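Local coordinates for neurogenic locus protein delta (Drosophila melanogaster, PDB 7ALK), which acts as a ligand of the Notch receptor, required for correct separation of neural and epidermal cell lineages, and is represented here by its C2, DSL and first EGF-like domains, at residues 6-18 and 67-78. Residues are numbered along the deposited sequence; the frame is centred on the assembly and turned at random.
Sequences LRLKYFSNDHGRD and TPILGENSVNLT. With NAG (2-acetamido-2-deoxy-beta-D-glucopyranose), chain C; NAG (2-acetamido-2-deoxy-beta-D-glucopyranose), chain B.
One carbonyl, K9 O, takes two successive backbone N-H groups, from L77 N at 2.7 Å and T78 N at 3.2 Å. T78 N lies in the carbonyl plane, on a lone pair; L77 N is tilted 26° from it. On its other side strand 3-12 has a classic beta bulge, K9 and Y10 both facing E155, whose carboxylate also pairs with K9 NZ. Regular antiparallel pairing follows at F11 and V75, with V75 N to F11 O at 2.7 Å and F11 N to V75 O at 3.1 Å. The Y10 ring, swung beside its own carbonyl carbon (chi1 -163°), lies over V75 O, 3.4 Å from CD1, and meets N76 OD1 at its edge. N76 ND2 carries an N-acetylglucosamine. Replacing Y10 by an alanine would probably uncover V75 O and open a gap between S74 and the glycosylated N76. Beyond the strand, D14 in the N13-G16 type I turn accepts S74 OG at OD1 (2.9 Å). F11, on the opposite face with V75, packs against A110 and I127; just past strand 75-76, L77 CD2 touches L8 CB at 3.6 Å. This is a sheet-edge pairing in the beta sandwich of a C2 domain, glycan outside and apolar side chains between the sheets.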
loop_
_atom_site.group_PDB
_atom_site.type_symbol
_atom_site.label_atom_id
_atom_site.label_comp_id
_atom_site.label_asym_id
_atom_site.label_seq_id
_atom_site.Cartn_x
_atom_site.Cartn_y
_atom_site.Cartn_z
ATOM N N LEU A 6 -4.158 -3.058 1.058
ATOM C CA LEU A 6 -5.011 -3.852 1.934
ATOM C C LEU A 6 -4.569 -5.305 1.832
ATOM O O LEU A 6 -4.682 -5.918 0.766
ATOM C CB LEU A 6 -6.486 -3.708 1.559
ATOM C CG LEU A 6 -7.441 -4.712 2.214
ATOM C CD1 LEU A 6 -7.387 -4.605 3.729
ATOM C CD2 LEU A 6 -8.860 -4.515 1.718
ATOM N N ARG A 7 -4.064 -5.850 2.937
ATOM C CA ARG A 7 -3.536 -7.210 2.976
ATOM C C ARG A 7 -4.491 -8.089 3.774
ATOM O O ARG A 7 -4.582 -7.964 4.998
ATOM C CB ARG A 7 -2.135 -7.237 3.583
ATOM C CG ARG A 7 -1.581 -8.640 3.779
ATOM C CD ARG A 7 -0.142 -8.606 4.268
ATOM N NE ARG A 7 -0.019 -7.953 5.564
ATOM C CZ ARG A 7 1.136 -7.660 6.146
ATOM N NH1 ARG A 7 2.292 -7.947 5.571
ATOM N NH2 ARG A 7 1.131 -7.062 7.335
ATOM N N LEU A 8 -5.197 -8.975 3.078
ATOM C CA LEU A 8 -6.049 -9.943 3.749
ATOM C C LEU A 8 -5.195 -11.033 4.383
ATOM O O LEU A 8 -4.221 -11.505 3.790
ATOM C CB LEU A 8 -7.037 -10.555 2.759
ATOM C CG LEU A 8 -7.717 -9.586 1.791
ATOM C CD1 LEU A 8 -8.369 -10.345 0.649
ATOM C CD2 LEU A 8 -8.739 -8.729 2.520
ATOM N N LYS A 9 -5.562 -11.436 5.599
ATOM C CA LYS A 9 -4.806 -12.441 6.335
ATOM C C LYS A 9 -5.584 -13.740 6.510
ATOM O O LYS A 9 -5.160 -14.782 6.003
ATOM C CB LYS A 9 -4.370 -11.886 7.699
ATOM C CG LYS A 9 -3.479 -10.656 7.601
ATOM C CD LYS A 9 -2.716 -10.412 8.895
ATOM C CE LYS A 9 -3.657 -10.151 10.056
ATOM N NZ LYS A 9 -2.920 -9.929 11.332
ATOM N N TYR A 10 -6.716 -13.711 7.211
ATOM C CA TYR A 10 -7.459 -14.931 7.498
ATOM C C TYR A 10 -8.954 -14.673 7.406
ATOM O O TYR A 10 -9.460 -13.714 7.994
ATOM C CB TYR A 10 -7.110 -15.474 8.888
ATOM C CG TYR A 10 -7.501 -16.918 9.100
ATOM C CD1 TYR A 10 -6.639 -17.949 8.749
ATOM C CD2 TYR A 10 -8.730 -17.251 9.656
ATOM C CE1 TYR A 10 -6.990 -19.272 8.943
ATOM C CE2 TYR A 10 -9.089 -18.572 9.855
ATOM C CZ TYR A 10 -8.215 -19.577 9.496
ATOM O OH TYR A 10 -8.565 -20.894 9.691
ATOM N N PHE A 11 -9.650 -15.529 6.665
ATOM C CA PHE A 11 -11.105 -15.569 6.650
ATOM C C PHE A 11 -11.551 -16.870 7.299
ATOM O O PHE A 11 -11.084 -17.947 6.917
ATOM C CB PHE A 11 -11.653 -15.464 5.225
ATOM C CG PHE A 11 -13.153 -15.401 5.159
ATOM C CD1 PHE A 11 -13.826 -14.241 5.508
ATOM C CD2 PHE A 11 -13.889 -16.500 4.749
ATOM C CE1 PHE A 11 -15.206 -14.178 5.450
ATOM C CE2 PHE A 11 -15.270 -16.443 4.688
ATOM C CZ PHE A 11 -15.928 -15.279 5.038
ATOM N N SER A 12 -12.441 -16.770 8.282
ATOM C CA SER A 12 -12.843 -17.908 9.100
ATOM C C SER A 12 -14.302 -18.247 8.825
ATOM O O SER A 12 -15.179 -17.390 8.970
ATOM C CB SER A 12 -12.633 -17.609 10.585
ATOM O OG SER A 12 -12.896 -18.753 11.378
ATOM N N ASN A 13 -14.555 -19.497 8.437
ATOM C CA ASN A 13 -15.911 -19.983 8.210
ATOM C C ASN A 13 -15.918 -21.506 8.162
ATOM O O ASN A 13 -16.123 -22.099 7.098
ATOM C CB ASN A 13 -16.487 -19.393 6.920
ATOM C CG ASN A 13 -17.924 -19.814 6.674
ATOM O OD1 ASN A 13 -18.260 -20.305 5.597
ATOM N ND2 ASN A 13 -18.774 -19.637 7.677
ATOM N N ASP A 14 -15.692 -22.145 9.312
ATOM C CA ASP A 14 -15.582 -23.599 9.359
ATOM C C ASP A 14 -16.900 -24.296 9.056
ATOM O O ASP A 14 -16.892 -25.476 8.686
ATOM C CB ASP A 14 -15.069 -24.041 10.730
ATOM C CG ASP A 14 -13.718 -23.447 11.066
ATOM O OD1 ASP A 14 -12.927 -23.197 10.131
ATOM O OD2 ASP A 14 -13.444 -23.229 12.265
ATOM N N HIS A 15 -18.027 -23.602 9.201
ATOM C CA HIS A 15 -19.335 -24.201 8.990
ATOM C C HIS A 15 -19.793 -24.141 7.539
ATOM O O HIS A 15 -20.754 -24.831 7.181
ATOM C CB HIS A 15 -20.375 -23.514 9.880
ATOM C CG HIS A 15 -20.094 -23.639 11.346
ATOM N ND1 HIS A 15 -19.136 -24.492 11.849
ATOM C CD2 HIS A 15 -20.643 -23.018 12.415
ATOM C CE1 HIS A 15 -19.107 -24.392 13.167
ATOM N NE2 HIS A 15 -20.013 -23.504 13.536
ATOM N N GLY A 16 -19.134 -23.343 6.700
ATOM C CA GLY A 16 -19.535 -23.195 5.314
ATOM C C GLY A 16 -20.931 -22.625 5.170
ATOM O O GLY A 16 -21.748 -23.160 4.416
ATOM N N ARG A 17 -21.213 -21.540 5.881
ATOM C CA ARG A 17 -22.554 -20.979 5.954
ATOM C C ARG A 17 -22.613 -19.622 5.256
ATOM O O ARG A 17 -21.633 -19.139 4.684
ATOM C CB ARG A 17 -23.012 -20.880 7.411
ATOM C CG ARG A 17 -23.199 -22.237 8.066
ATOM C CD ARG A 17 -23.796 -22.132 9.459
ATOM N NE ARG A 17 -23.905 -23.444 10.087
ATOM C CZ ARG A 17 -24.910 -24.286 9.892
ATOM N NH1 ARG A 17 -25.920 -23.985 9.093
ATOM N NH2 ARG A 17 -24.902 -25.462 10.515
ATOM N N ASP A 18 -23.790 -19.006 5.319
ATOM C CA ASP A 18 -24.146 -17.846 4.516
ATOM C C ASP A 18 -24.428 -16.652 5.421
ATOM O O ASP A 18 -24.565 -16.781 6.640
ATOM C CB ASP A 18 -25.368 -18.166 3.639
ATOM C CG ASP A 18 -25.582 -17.165 2.519
ATOM O OD1 ASP A 18 -25.196 -15.988 2.675
ATOM O OD2 ASP A 18 -26.145 -17.562 1.476
ATOM N N THR A 67 -11.447 -10.711 -6.804
ATOM C CA THR A 67 -10.504 -11.772 -6.482
ATOM C C THR A 67 -10.999 -13.115 -7.006
ATOM O O THR A 67 -12.194 -13.416 -6.908
ATOM C CB THR A 67 -10.305 -11.866 -4.968
ATOM O OG1 THR A 67 -10.131 -10.551 -4.426
ATOM C CG2 THR A 67 -9.084 -12.700 -4.636
ATOM N N PRO A 68 -10.125 -13.942 -7.575
ATOM C CA PRO A 68 -10.526 -15.308 -7.933
ATOM C C PRO A 68 -10.737 -16.159 -6.688
ATOM O O PRO A 68 -10.427 -15.760 -5.565
ATOM C CB PRO A 68 -9.351 -15.818 -8.772
ATOM C CG PRO A 68 -8.188 -14.995 -8.329
ATOM C CD PRO A 68 -8.752 -13.638 -8.015
ATOM N N ILE A 69 -11.281 -17.356 -6.907
ATOM C CA ILE A 69 -11.566 -18.283 -5.814
ATOM C C ILE A 69 -10.260 -18.677 -5.134
ATOM O O ILE A 69 -9.470 -19.452 -5.683
ATOM C CB ILE A 69 -12.321 -19.530 -6.312
ATOM C CG1 ILE A 69 -13.544 -19.127 -7.136
ATOM C CG2 ILE A 69 -12.740 -20.398 -5.135
ATOM C CD1 ILE A 69 -14.412 -20.291 -7.558
ATOM N N LEU A 70 -10.029 -18.146 -3.932
ATOM C CA LEU A 70 -8.781 -18.392 -3.219
ATOM C C LEU A 70 -8.808 -19.663 -2.382
ATOM O O LEU A 70 -7.766 -20.310 -2.227
ATOM C CB LEU A 70 -8.442 -17.204 -2.314
ATOM C CG LEU A 70 -8.273 -15.851 -3.005
ATOM C CD1 LEU A 70 -7.697 -14.832 -2.038
ATOM C CD2 LEU A 70 -7.393 -15.981 -4.238
ATOM N N GLY A 71 -9.955 -20.035 -1.837
ATOM C CA GLY A 71 -10.010 -21.215 -1.004
ATOM C C GLY A 71 -11.428 -21.655 -0.726
ATOM O O GLY A 71 -12.370 -21.237 -1.400
ATOM N N GLU A 72 -11.563 -22.514 0.283
ATOM C CA GLU A 72 -12.849 -23.059 0.694
ATOM C C GLU A 72 -13.018 -22.886 2.196
ATOM O O GLU A 72 -12.092 -23.159 2.967
ATOM C CB GLU A 72 -12.971 -24.541 0.325
ATOM C CG GLU A 72 -12.891 -24.824 -1.163
ATOM C CD GLU A 72 -13.004 -26.301 -1.475
ATOM O OE1 GLU A 72 -12.747 -27.121 -0.569
ATOM O OE2 GLU A 72 -13.349 -26.644 -2.625
ATOM N N ASN A 73 -14.209 -22.438 2.602
ATOM C CA ASN A 73 -14.526 -22.196 4.005
ATOM C C ASN A 73 -13.501 -21.268 4.642
ATOM O O ASN A 73 -13.312 -20.138 4.180
ATOM C CB ASN A 73 -14.615 -23.520 4.770
ATOM C CG ASN A 73 -15.964 -24.197 4.606
ATOM O OD1 ASN A 73 -16.741 -23.853 3.715
ATOM N ND2 ASN A 73 -16.249 -25.166 5.469
ATOM N N SER A 74 -12.829 -21.731 5.692
ATOM C CA SER A 74 -11.785 -20.929 6.317
ATOM C C SER A 74 -10.531 -20.944 5.450
ATOM O O SER A 74 -10.115 -21.998 4.962
ATOM C CB SER A 74 -11.480 -21.451 7.720
ATOM O OG SER A 74 -11.370 -22.863 7.729
ATOM N N VAL A 75 -9.926 -19.772 5.259
ATOM C CA VAL A 75 -8.853 -19.586 4.286
ATOM C C VAL A 75 -7.689 -18.855 4.947
ATOM O O VAL A 75 -7.892 -17.839 5.621
ATOM C CB VAL A 75 -9.343 -18.802 3.052
ATOM C CG1 VAL A 75 -8.182 -18.482 2.118
ATOM C CG2 VAL A 75 -10.427 -19.578 2.318
ATOM N N ASN A 76 -6.473 -19.364 4.742
ATOM C CA ASN A 76 -5.256 -18.666 5.151
ATOM C C ASN A 76 -4.741 -17.883 3.951
ATOM O O ASN A 76 -4.199 -18.467 3.007
ATOM C CB ASN A 76 -4.193 -19.639 5.655
ATOM C CG ASN A 76 -3.274 -19.009 6.690
ATOM O OD1 ASN A 76 -3.255 -17.788 6.855
ATOM N ND2 ASN A 76 -2.511 -19.845 7.393
ATOM N N LEU A 77 -4.911 -16.564 3.984
ATOM C CA LEU A 77 -4.506 -15.733 2.858
ATOM C C LEU A 77 -3.073 -15.232 2.981
ATOM O O LEU A 77 -2.436 -14.949 1.960
ATOM C CB LEU A 77 -5.463 -14.546 2.708
ATOM C CG LEU A 77 -6.921 -14.902 2.401
ATOM C CD1 LEU A 77 -7.745 -15.022 3.679
ATOM C CD2 LEU A 77 -7.540 -13.888 1.456
ATOM N N THR A 78 -2.548 -15.122 4.197
ATOM C CA THR A 78 -1.172 -14.681 4.393
ATOM C C THR A 78 -0.187 -15.783 4.023
ATOM O O THR A 78 0.621 -15.623 3.108
ATOM C CB THR A 78 -0.915 -14.244 5.848
ATOM O OG1 THR A 78 0.420 -13.737 5.966
ATOM C CG2 THR A 78 -1.088 -15.417 6.797
HETATM C C1 NAG C . -1.606 -19.455 8.460
HETATM C C2 NAG C . -0.103 -19.416 8.202
HETATM C C3 NAG C . 0.641 -19.314 9.535
HETATM C C4 NAG C . 0.075 -18.199 10.412
HETATM C C5 NAG C . -1.455 -18.203 10.455
HETATM C C6 NAG C . -2.026 -16.952 11.086
HETATM C C7 NAG C . 1.561 -20.728 6.938
HETATM C C8 NAG C . 1.821 -22.007 6.199
HETATM N N2 NAG C . 0.334 -20.588 7.455
HETATM O O3 NAG C . 2.022 -19.064 9.297
HETATM O O4 NAG C . 0.547 -18.369 11.743
HETATM O O5 NAG C . -1.998 -18.276 9.130
HETATM O O6 NAG C . -3.389 -17.123 11.450
HETATM O O7 NAG C . 2.425 -19.864 7.065
HETATM C C1 NAG B . -12.549 -21.491 -11.556
HETATM C C2 NAG B . -11.551 -20.498 -10.986
HETATM C C3 NAG B . -10.550 -20.095 -12.059
HETATM C C4 NAG B . -9.869 -21.330 -12.642
HETATM C C5 NAG B . -10.884 -22.402 -13.051
HETATM C C6 NAG B . -10.225 -23.735 -13.318
HETATM C C7 NAG B . -12.882 -18.410 -11.096
HETATM C C8 NAG B . -13.456 -17.284 -10.292
HETATM N N2 NAG B . -12.197 -19.330 -10.403
HETATM O O3 NAG B . -9.592 -19.215 -11.480
HETATM O O4 NAG B . -9.133 -20.981 -13.810
HETATM O O5 NAG B . -11.857 -22.641 -12.021
HETATM O O6 NAG B . -9.649 -24.266 -12.132
HETATM O O7 NAG B . -13.040 -18.483 -12.312
#